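Local coordinates for protein putative secreted lipase (Streptomyces sp. W007, PDB 5H6B) that probably hydrolyses triacylglycerols as a thermostable, secreted lipase of the alpha/beta-hydrolase superfamily from a marine bacterium, at residues K82-L87 with G112-Y117; N129-I134 with V190-I195; L146-P151 with Y199-T204. All coordinates share one frame; numbering follows the deposited sequence.

Along the chain, contact 1 comes first: helix 80-98 meets the junction of helices 110-113 and 115-121, closing a loop that runs through strand 103-108. After this loop is complete, strand 128-134 opens contact 2, to be paired with strand 191-196 some 56 residues later. Segment 146-151 lies within that second loop, but its partner, 199-204, follows strand 191-196, so contacts 2 and 3 cross. Contact 1 joins helix 80-98 to that junction, contact 2 joins neighbouring strands of the parallel sheet, and contact 3 joins the excursion after strand 128-134 to the loop beyond strand 191-196. P115 of contact 1 rests on L131 of contact 2; contact 3 stands farther out.

Contact 1 (K82-L87 with G112-Y117); sequences KSAEQL and GMMPNY
M114 reaches out as the main bump of segment 112-117 and lodges in the hollow between S83, A84 and L87 on helix 80-98. Its CG stands anti to the backbone N (chi1 171°), and the chain bends at chi2 and chi3, bringing SD and CE against S83, A84 and L87. M114 SD touches both A84 CA, at 3.7 Å, and L87 CD2, at 3.5 Å. The methyl CE continues past it to the S83 carbonyl, where M114 CE lies 3.7 Å from S83 O. Helix 80-98 is the crossover helix between the parallel strands 59-63 and 103-108 of an alpha/beta-hydrolase sheet, and M114 follows the probable nucleophile elbow at S109 by only five residues. An alanine here, lacking CG, SD and CE, would probably leave a gap beside A84 and let L87 CD2 pack more loosely. A smaller knob runs the other way: A84 CB fits beside Y117, 3.6 Å from Y117 CD1 and 3.9 Å from Y117 CB, at an oblique angle to the ring. The Y117 ring also meets the rings of F176 and F121. L87, its CG anti to the backbone N (chi1 174°), pushes CD2 into the notch between M114 SD and the proline ring, 3.8 Å from P115 CB and 3.7 Å from P115 CA.

Contact 2 (N129-I134 with V190-I195); sequences NALVGI and VRYTVI
L131 and Y192 project from one face of two adjacent parallel strands, V132 and I195 from the other, in the central sheet of an alpha/beta-hydrolase. Strands 130-134 and 191-195 run only 10° apart. On the first face L131 CD2 comes obliquely to the Y192 ring, 4.2 Å from CE2, while V190 CG1 sits 3.7 Å above the plane of that ring, offset toward its rim. Helix 115-121 covers this side through P115, N116 and L119, and Y192 OH is hydrogen-bonded to V187 N. On the opposite face V132 CG1 lies 4.3 Å from T193 CB and 4.4 Å from I195 CD1. The side chains of I195, I134 and T193 meet helix 240-250. Main-chain hydrogen bonds join the strands from R191 N to N129 O, L131 N to R191 O, T193 N to L131 O, G133 N to T193 O, and I195 N to G133 O. Two of these acceptors take a further donor: one water, on the L131 and Y192 face of the sheet, gives one hydrogen to L131 O at 2.7 Å and the other to T193 O at 2.6 Å.

Contact 3 (L146-P151 with Y199-T204); sequences LTKLLP and YDQVVT
D200 OD1 is gripped by two backbone amides, V202 N and V203 N, in the loop whose V202 packs on L146 and L149. D200 OD1 accepts from V202 N at 2.9 Å, nearly in line with the carboxylate C-O bond, and also from V203 N at 2.9 Å, a donor that comes in 45° out of the carboxylate plane. The first bond makes an Asx turn, and the pair probably limits how the carboxylate can turn. V202 then offers two methyls to segment 146-151. V202 CG1, anti to the backbone N (chi1 172°), is 4.4 Å from L146 CD2; V202 CG2 meets L149 CD2 at 4.0 Å, the two side chains crossing at about a right angle. L149 also touches F39, H232 and V233, which places this patch beside H232. Next to it, K148 and Q201 cross obliquely, and the lysine works through its alkyl chain: K148 CD lies 3.4 Å from Q201 O and 4.0 Å from Q201 CG, while the ammonium end leads away. A water bridges the same two residues, donating to K148 O at 2.7 Å and accepting from Q201 NE2 at 2.9 Å. That amide is gripped from outside as well, NE2 by E231 OE2 and OE1 by H232 N, so the glutamine is held at both ends of its amide and its rotation is likely to be restricted. V202 O is hydrogen-bonded to T141 OG1, a second tie to the excursion that carries L146. D200 OD2 is hydrogen-bonded to H232 ND1, and with S109 they probably form the Ser-His-Asp triad; an acid on the loop after a late strand of the sheet is consistent with the alpha/beta-hydrolase active site.

Contact 1 (K82-L87 with G112-Y117)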
loop_
_atom_site.group_PDB
_atom_site.type_symbol
_atom_site.label_atom_id
_atom_site.label_comp_id
_atom_site.label_asym_id
_atom_site.label_seq_id
_atom_site.Cartn_x
_atom_site.Cartn_y
_atom_site.Cartn_z
ATOM N N LYS A 82 13.578 -8.398 -2.631
ATOM C CA LYS A 82 14.436 -7.214 -2.845
ATOM C C LYS A 82 13.647 -5.919 -2.647
ATOM O O LYS A 82 14.159 -4.945 -2.078
ATOM C CB LYS A 82 15.055 -7.188 -4.253
ATOM C CG LYS A 82 15.883 -8.401 -4.651
ATOM C CD LYS A 82 17.100 -8.600 -3.769
ATOM C CE LYS A 82 17.888 -9.803 -4.247
ATOM N NZ LYS A 82 19.163 -9.932 -3.496
ATOM N N SER A 83 12.408 -5.901 -3.127
ATOM C CA SER A 83 11.556 -4.721 -2.941
ATOM C C SER A 83 11.329 -4.390 -1.454
ATOM O O SER A 83 11.373 -3.213 -1.043
ATOM C CB SER A 83 10.230 -4.891 -3.677
ATOM O OG SER A 83 10.420 -4.827 -5.086
ATOM N N ALA A 84 11.107 -5.428 -0.656
ATOM C CA ALA A 84 10.961 -5.269 0.788
ATOM C C ALA A 84 12.227 -4.720 1.431
ATOM O O ALA A 84 12.136 -3.974 2.403
ATOM C CB ALA A 84 10.565 -6.595 1.435
ATOM N N GLU A 85 13.396 -5.081 0.898
ATOM C CA GLU A 85 14.659 -4.520 1.394
ATOM C C GLU A 85 14.783 -3.051 1.042
ATOM O O GLU A 85 15.246 -2.269 1.867
ATOM C CB GLU A 85 15.884 -5.315 0.909
ATOM C CG GLU A 85 17.263 -4.754 1.317
ATOM C CD GLU A 85 17.421 -4.407 2.815
ATOM O OE1 GLU A 85 16.843 -5.106 3.690
ATOM O OE2 GLU A 85 18.142 -3.419 3.120
ATOM N N GLN A 86 14.347 -2.652 -0.154
ATOM C CA GLN A 86 14.320 -1.207 -0.506
ATOM C C GLN A 86 13.436 -0.410 0.459
ATOM O O GLN A 86 13.771 0.713 0.860
ATOM C CB GLN A 86 13.810 -0.988 -1.927
ATOM C CG GLN A 86 14.699 -1.527 -3.017
ATOM C CD GLN A 86 14.046 -1.388 -4.366
ATOM O OE1 GLN A 86 13.203 -2.191 -4.753
ATOM N NE2 GLN A 86 14.426 -0.359 -5.092
ATOM N N LEU A 87 12.298 -1.006 0.810
ATOM C CA LEU A 87 11.360 -0.414 1.766
ATOM C C LEU A 87 12.025 -0.251 3.137
ATOM O O LEU A 87 11.886 0.803 3.774
ATOM C CB LEU A 87 10.087 -1.277 1.869
ATOM C CG LEU A 87 9.056 -0.890 2.930
ATOM C CD1 LEU A 87 8.495 0.490 2.643
ATOM C CD2 LEU A 87 7.943 -1.926 3.019
ATOM N N GLY A 112 0.495 -2.789 -0.722
ATOM C CA GLY A 112 -0.169 -3.127 0.533
ATOM C C GLY A 112 0.235 -4.502 1.052
ATOM O O GLY A 112 0.116 -4.767 2.243
ATOM N N MET A 113 0.703 -5.376 0.158
ATOM C CA MET A 113 1.122 -6.723 0.535
ATOM C C MET A 113 2.609 -6.824 0.879
ATOM O O MET A 113 2.960 -7.372 1.915
ATOM C CB MET A 113 0.757 -7.720 -0.563
ATOM C CG MET A 113 1.313 -9.120 -0.329
ATOM S SD MET A 113 2.949 -9.300 -1.060
ATOM C CE MET A 113 2.568 -9.612 -2.784
ATOM N N MET A 114 3.469 -6.325 -0.002
ATOM C CA MET A 114 4.929 -6.396 0.172
ATOM C C MET A 114 5.493 -5.973 1.548
ATOM O O MET A 114 6.432 -6.599 2.009
ATOM C CB MET A 114 5.633 -5.597 -0.949
ATOM C CG MET A 114 7.140 -5.407 -0.784
ATOM S SD MET A 114 7.547 -3.958 0.192
ATOM C CE MET A 114 7.678 -2.723 -1.104
ATOM N N PRO A 115 4.972 -4.894 2.179
ATOM C CA PRO A 115 5.427 -4.523 3.547
ATOM C C PRO A 115 5.283 -5.617 4.647
ATOM O O PRO A 115 6.008 -5.589 5.648
ATOM C CB PRO A 115 4.549 -3.326 3.888
ATOM C CG PRO A 115 4.242 -2.699 2.563
ATOM C CD PRO A 115 4.133 -3.837 1.587
ATOM N N ASN A 116 4.373 -6.570 4.455
ATOM C CA ASN A 116 4.262 -7.710 5.364
ATOM C C ASN A 116 5.530 -8.573 5.375
ATOM O O ASN A 116 5.865 -9.172 6.402
ATOM C CB ASN A 116 3.030 -8.540 5.026
ATOM C CG ASN A 116 1.743 -7.749 5.193
ATOM O OD1 ASN A 116 1.033 -7.462 4.226
ATOM N ND2 ASN A 116 1.451 -7.366 6.413
ATOM N N TYR A 117 6.248 -8.609 4.248
ATOM C CA TYR A 117 7.565 -9.241 4.197
ATOM C C TYR A 117 8.582 -8.485 5.074
ATOM O O TYR A 117 9.361 -9.092 5.819
ATOM C CB TYR A 117 8.064 -9.313 2.759
ATOM C CG TYR A 117 9.214 -10.278 2.565
ATOM C CD1 TYR A 117 10.526 -9.899 2.843
ATOM C CD2 TYR A 117 8.986 -11.575 2.125
ATOM C CE1 TYR A 117 11.577 -10.785 2.688
ATOM C CE2 TYR A 117 10.036 -12.466 1.952
ATOM C CZ TYR A 117 11.323 -12.065 2.239
ATOM O OH TYR A 117 12.359 -12.937 2.060
#

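Contact 2 (N129-I134 with V190-I195)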
loop_
_atom_site.group_PDB
_atom_site.type_symbol
_atom_site.label_atom_id
_atom_site.label_comp_id
_atom_site.label_asym_id
_atom_site.label_seq_id
_atom_site.Cartn_x
_atom_site.Cartn_y
_atom_site.Cartn_z
ATOM N N ASN A 129 3.995 1.321 13.129
ATOM C CA ASN A 129 2.805 1.348 13.974
ATOM C C ASN A 129 1.574 0.773 13.240
ATOM O O ASN A 129 0.841 -0.047 13.793
ATOM C CB ASN A 129 2.554 2.793 14.431
ATOM C CG ASN A 129 1.180 2.998 15.035
ATOM O OD1 ASN A 129 0.906 2.542 16.134
ATOM N ND2 ASN A 129 0.319 3.702 14.330
ATOM N N ALA A 130 1.355 1.220 12.000
ATOM C CA ALA A 130 0.183 0.834 11.223
ATOM C C ALA A 130 0.515 0.556 9.756
ATOM O O ALA A 130 1.357 1.228 9.145
ATOM C CB ALA A 130 -0.914 1.888 11.335
ATOM N N LEU A 131 -0.129 -0.483 9.224
ATOM C CA LEU A 131 -0.068 -0.810 7.824
ATOM C C LEU A 131 -1.479 -0.782 7.274
ATOM O O LEU A 131 -2.314 -1.625 7.637
ATOM C CB LEU A 131 0.546 -2.195 7.602
ATOM C CG LEU A 131 0.537 -2.694 6.144
ATOM C CD1 LEU A 131 1.190 -1.711 5.174
ATOM C CD2 LEU A 131 1.196 -4.047 6.053
ATOM N N VAL A 132 -1.718 0.169 6.373
ATOM C CA VAL A 132 -2.979 0.309 5.676
ATOM C C VAL A 132 -2.779 -0.174 4.256
ATOM O O VAL A 132 -1.936 0.352 3.530
ATOM C CB VAL A 132 -3.441 1.770 5.683
ATOM C CG1 VAL A 132 -4.839 1.898 5.097
ATOM C CG2 VAL A 132 -3.375 2.319 7.105
ATOM N N GLY A 133 -3.562 -1.183 3.880
ATOM C CA GLY A 133 -3.523 -1.800 2.571
ATOM C C GLY A 133 -4.794 -1.442 1.824
ATOM O O GLY A 133 -5.886 -1.626 2.349
ATOM N N ILE A 134 -4.637 -0.925 0.602
ATOM C CA ILE A 134 -5.741 -0.619 -0.279
ATOM C C ILE A 134 -5.629 -1.620 -1.412
ATOM O O ILE A 134 -4.608 -1.685 -2.086
ATOM C CB ILE A 134 -5.658 0.817 -0.843
ATOM C CG1 ILE A 134 -5.359 1.827 0.263
ATOM C CG2 ILE A 134 -6.963 1.185 -1.534
ATOM C CD1 ILE A 134 -5.213 3.251 -0.236
ATOM N N VAL A 190 1.491 -4.074 15.606
ATOM C CA VAL A 190 1.070 -3.324 14.409
ATOM C C VAL A 190 -0.450 -3.328 14.235
ATOM O O VAL A 190 -1.104 -4.365 14.395
ATOM C CB VAL A 190 1.752 -3.883 13.130
ATOM C CG1 VAL A 190 1.375 -3.061 11.893
ATOM C CG2 VAL A 190 3.263 -3.906 13.318
ATOM N N ARG A 191 -1.004 -2.162 13.906
ATOM C CA ARG A 191 -2.424 -2.041 13.591
ATOM C C ARG A 191 -2.632 -2.087 12.075
ATOM O O ARG A 191 -2.139 -1.241 11.336
ATOM C CB ARG A 191 -3.011 -0.774 14.216
ATOM C CG ARG A 191 -2.860 -0.770 15.742
ATOM C CD ARG A 191 -4.132 -0.381 16.493
ATOM N NE ARG A 191 -4.218 1.055 16.769
ATOM C CZ ARG A 191 -5.308 1.692 17.212
ATOM N NH1 ARG A 191 -6.456 1.047 17.434
ATOM N NH2 ARG A 191 -5.251 3.002 17.432
ATOM N N TYR A 192 -3.368 -3.102 11.634
ATOM C CA TYR A 192 -3.579 -3.391 10.227
ATOM C C TYR A 192 -4.974 -2.991 9.817
ATOM O O TYR A 192 -5.942 -3.359 10.500
ATOM C CB TYR A 192 -3.439 -4.887 9.971
ATOM C CG TYR A 192 -2.069 -5.475 10.218
ATOM C CD1 TYR A 192 -1.631 -5.783 11.514
ATOM C CD2 TYR A 192 -1.226 -5.766 9.155
ATOM C CE1 TYR A 192 -0.390 -6.361 11.730
ATOM C CE2 TYR A 192 0.007 -6.349 9.365
ATOM C CZ TYR A 192 0.427 -6.642 10.641
ATOM O OH TYR A 192 1.676 -7.195 10.794
ATOM N N THR A 193 -5.078 -2.269 8.698
ATOM C CA THR A 193 -6.370 -1.988 8.045
ATOM C C THR A 193 -6.284 -2.459 6.580
ATOM O O THR A 193 -5.229 -2.376 5.948
ATOM C CB THR A 193 -6.729 -0.488 8.111
ATOM O OG1 THR A 193 -6.607 -0.015 9.466
ATOM C CG2 THR A 193 -8.151 -0.209 7.591
ATOM N N VAL A 194 -7.382 -3.013 6.079
ATOM C CA VAL A 194 -7.498 -3.407 4.685
ATOM C C VAL A 194 -8.798 -2.805 4.159
ATOM O O VAL A 194 -9.855 -2.935 4.783
ATOM C CB VAL A 194 -7.514 -4.930 4.492
ATOM C CG1 VAL A 194 -7.707 -5.288 3.028
ATOM C CG2 VAL A 194 -6.239 -5.556 5.010
ATOM N N ILE A 195 -8.693 -2.114 3.026
ATOM C CA ILE A 195 -9.834 -1.555 2.342
ATOM C C ILE A 195 -9.854 -2.244 0.984
ATOM O O ILE A 195 -8.902 -2.137 0.206
ATOM C CB ILE A 195 -9.719 -0.029 2.194
ATOM C CG1 ILE A 195 -9.482 0.635 3.554
ATOM C CG2 ILE A 195 -10.965 0.528 1.521
ATOM C CD1 ILE A 195 -8.885 2.014 3.469
HETATM O O HOH W 1 -3.077 -3.882 6.269
#

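Contact 3 (L146-P151 with Y199-T204)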
loop_
_atom_site.group_PDB
_atom_site.type_symbol
_atom_site.label_atom_id
_atom_site.label_comp_id
_atom_site.label_asym_id
_atom_site.label_seq_id
_atom_site.Cartn_x
_atom_site.Cartn_y
_atom_site.Cartn_z
ATOM N N LEU A 146 -3.375 -10.221 -12.948
ATOM C CA LEU A 146 -2.387 -9.157 -13.174
ATOM C C LEU A 146 -2.436 -8.587 -14.586
ATOM O O LEU A 146 -2.202 -7.384 -14.768
ATOM C CB LEU A 146 -0.977 -9.628 -12.831
ATOM C CG LEU A 146 -0.767 -9.940 -11.337
ATOM C CD1 LEU A 146 0.514 -10.747 -11.146
ATOM C CD2 LEU A 146 -0.736 -8.669 -10.491
ATOM N N THR A 147 -2.779 -9.417 -15.575
ATOM C CA THR A 147 -2.977 -8.923 -16.943
ATOM C C THR A 147 -4.128 -7.911 -17.037
ATOM O O THR A 147 -4.157 -7.100 -17.949
ATOM C CB THR A 147 -3.220 -10.060 -17.974
ATOM O OG1 THR A 147 -4.469 -10.711 -17.708
ATOM C CG2 THR A 147 -2.078 -11.089 -17.968
ATOM N N LYS A 148 -5.064 -7.939 -16.095
ATOM C CA LYS A 148 -6.129 -6.939 -16.059
ATOM C C LYS A 148 -5.674 -5.527 -15.659
ATOM O O LYS A 148 -6.437 -4.570 -15.829
ATOM C CB LYS A 148 -7.302 -7.428 -15.204
ATOM C CG LYS A 148 -7.858 -8.754 -15.714
ATOM C CD LYS A 148 -9.342 -8.915 -15.431
ATOM C CE LYS A 148 -9.792 -10.358 -15.636
ATOM N NZ LYS A 148 -9.453 -10.824 -17.010
ATOM N N LEU A 149 -4.452 -5.399 -15.138
ATOM C CA LEU A 149 -3.801 -4.081 -14.997
ATOM C C LEU A 149 -3.344 -3.443 -16.318
ATOM O O LEU A 149 -3.277 -2.220 -16.416
ATOM C CB LEU A 149 -2.585 -4.163 -14.085
ATOM C CG LEU A 149 -2.787 -4.511 -12.620
ATOM C CD1 LEU A 149 -1.456 -4.918 -11.987
ATOM C CD2 LEU A 149 -3.451 -3.353 -11.867
ATOM N N LEU A 150 -3.032 -4.260 -17.319
ATOM C CA LEU A 150 -2.361 -3.779 -18.535
ATOM C C LEU A 150 -3.088 -2.653 -19.285
ATOM O O LEU A 150 -2.439 -1.713 -19.753
ATOM C CB LEU A 150 -2.059 -4.943 -19.482
ATOM C CG LEU A 150 -1.057 -5.987 -18.977
ATOM C CD1 LEU A 150 -0.932 -7.057 -20.047
ATOM C CD2 LEU A 150 0.310 -5.402 -18.653
ATOM N N PRO A 151 -4.427 -2.699 -19.355
ATOM C CA PRO A 151 -5.105 -1.596 -20.046
ATOM C C PRO A 151 -4.865 -0.205 -19.441
ATOM O O PRO A 151 -5.064 0.803 -20.128
ATOM C CB PRO A 151 -6.585 -1.982 -19.941
ATOM C CG PRO A 151 -6.565 -3.480 -19.821
ATOM C CD PRO A 151 -5.374 -3.754 -18.956
ATOM N N TYR A 199 -15.820 -5.058 -6.463
ATOM C CA TYR A 199 -15.649 -5.038 -7.919
ATOM C C TYR A 199 -14.179 -5.201 -8.343
ATOM O O TYR A 199 -13.841 -4.922 -9.495
ATOM C CB TYR A 199 -16.250 -3.754 -8.485
ATOM C CG TYR A 199 -17.674 -3.571 -8.049
ATOM C CD1 TYR A 199 -18.702 -4.353 -8.596
ATOM C CD2 TYR A 199 -17.998 -2.648 -7.057
ATOM C CE1 TYR A 199 -20.020 -4.196 -8.186
ATOM C CE2 TYR A 199 -19.309 -2.479 -6.642
ATOM C CZ TYR A 199 -20.313 -3.259 -7.197
ATOM O OH TYR A 199 -21.605 -3.067 -6.747
ATOM N N ASP A 200 -13.318 -5.677 -7.434
ATOM C CA ASP A 200 -11.927 -5.944 -7.775
ATOM C C ASP A 200 -11.840 -7.028 -8.852
ATOM O O ASP A 200 -12.283 -8.141 -8.648
ATOM C CB ASP A 200 -11.123 -6.338 -6.545
ATOM C CG ASP A 200 -9.625 -6.085 -6.713
ATOM O OD1 ASP A 200 -9.056 -6.583 -7.715
ATOM O OD2 ASP A 200 -9.010 -5.419 -5.825
ATOM N N GLN A 201 -11.246 -6.674 -9.992
ATOM C CA GLN A 201 -11.057 -7.591 -11.127
ATOM C C GLN A 201 -9.667 -8.247 -11.199
ATOM O O GLN A 201 -9.458 -9.161 -11.996
ATOM C CB GLN A 201 -11.375 -6.844 -12.437
ATOM C CG GLN A 201 -10.280 -5.914 -13.008
ATOM C CD GLN A 201 -10.139 -4.561 -12.310
ATOM O OE1 GLN A 201 -10.337 -4.442 -11.089
ATOM N NE2 GLN A 201 -9.758 -3.532 -13.082
ATOM N N VAL A 202 -8.723 -7.752 -10.395
ATOM C CA VAL A 202 -7.299 -8.144 -10.438
ATOM C C VAL A 202 -6.943 -9.185 -9.383
ATOM O O VAL A 202 -6.086 -10.031 -9.619
ATOM C CB VAL A 202 -6.380 -6.909 -10.183
ATOM C CG1 VAL A 202 -4.900 -7.299 -10.019
ATOM C CG2 VAL A 202 -6.552 -5.876 -11.287
ATOM N N VAL A 203 -7.561 -9.072 -8.204
ATOM C CA VAL A 203 -7.212 -9.855 -7.016
ATOM C C VAL A 203 -8.509 -10.447 -6.512
ATOM O O VAL A 203 -9.238 -9.802 -5.746
ATOM C CB VAL A 203 -6.605 -8.974 -5.906
ATOM C CG1 VAL A 203 -6.252 -9.819 -4.692
ATOM C CG2 VAL A 203 -5.397 -8.203 -6.417
ATOM N N THR A 204 -8.803 -11.653 -6.985
ATOM C CA THR A 204 -10.043 -12.337 -6.675
ATOM C C THR A 204 -9.766 -13.739 -6.099
ATOM O O THR A 204 -8.705 -14.317 -6.362
ATOM C CB THR A 204 -10.946 -12.471 -7.911
ATOM O OG1 THR A 204 -10.249 -13.180 -8.936
ATOM C CG2 THR A 204 -11.375 -11.105 -8.421
HETATM O O HOH W 2 -9.068 -4.008 -15.826
#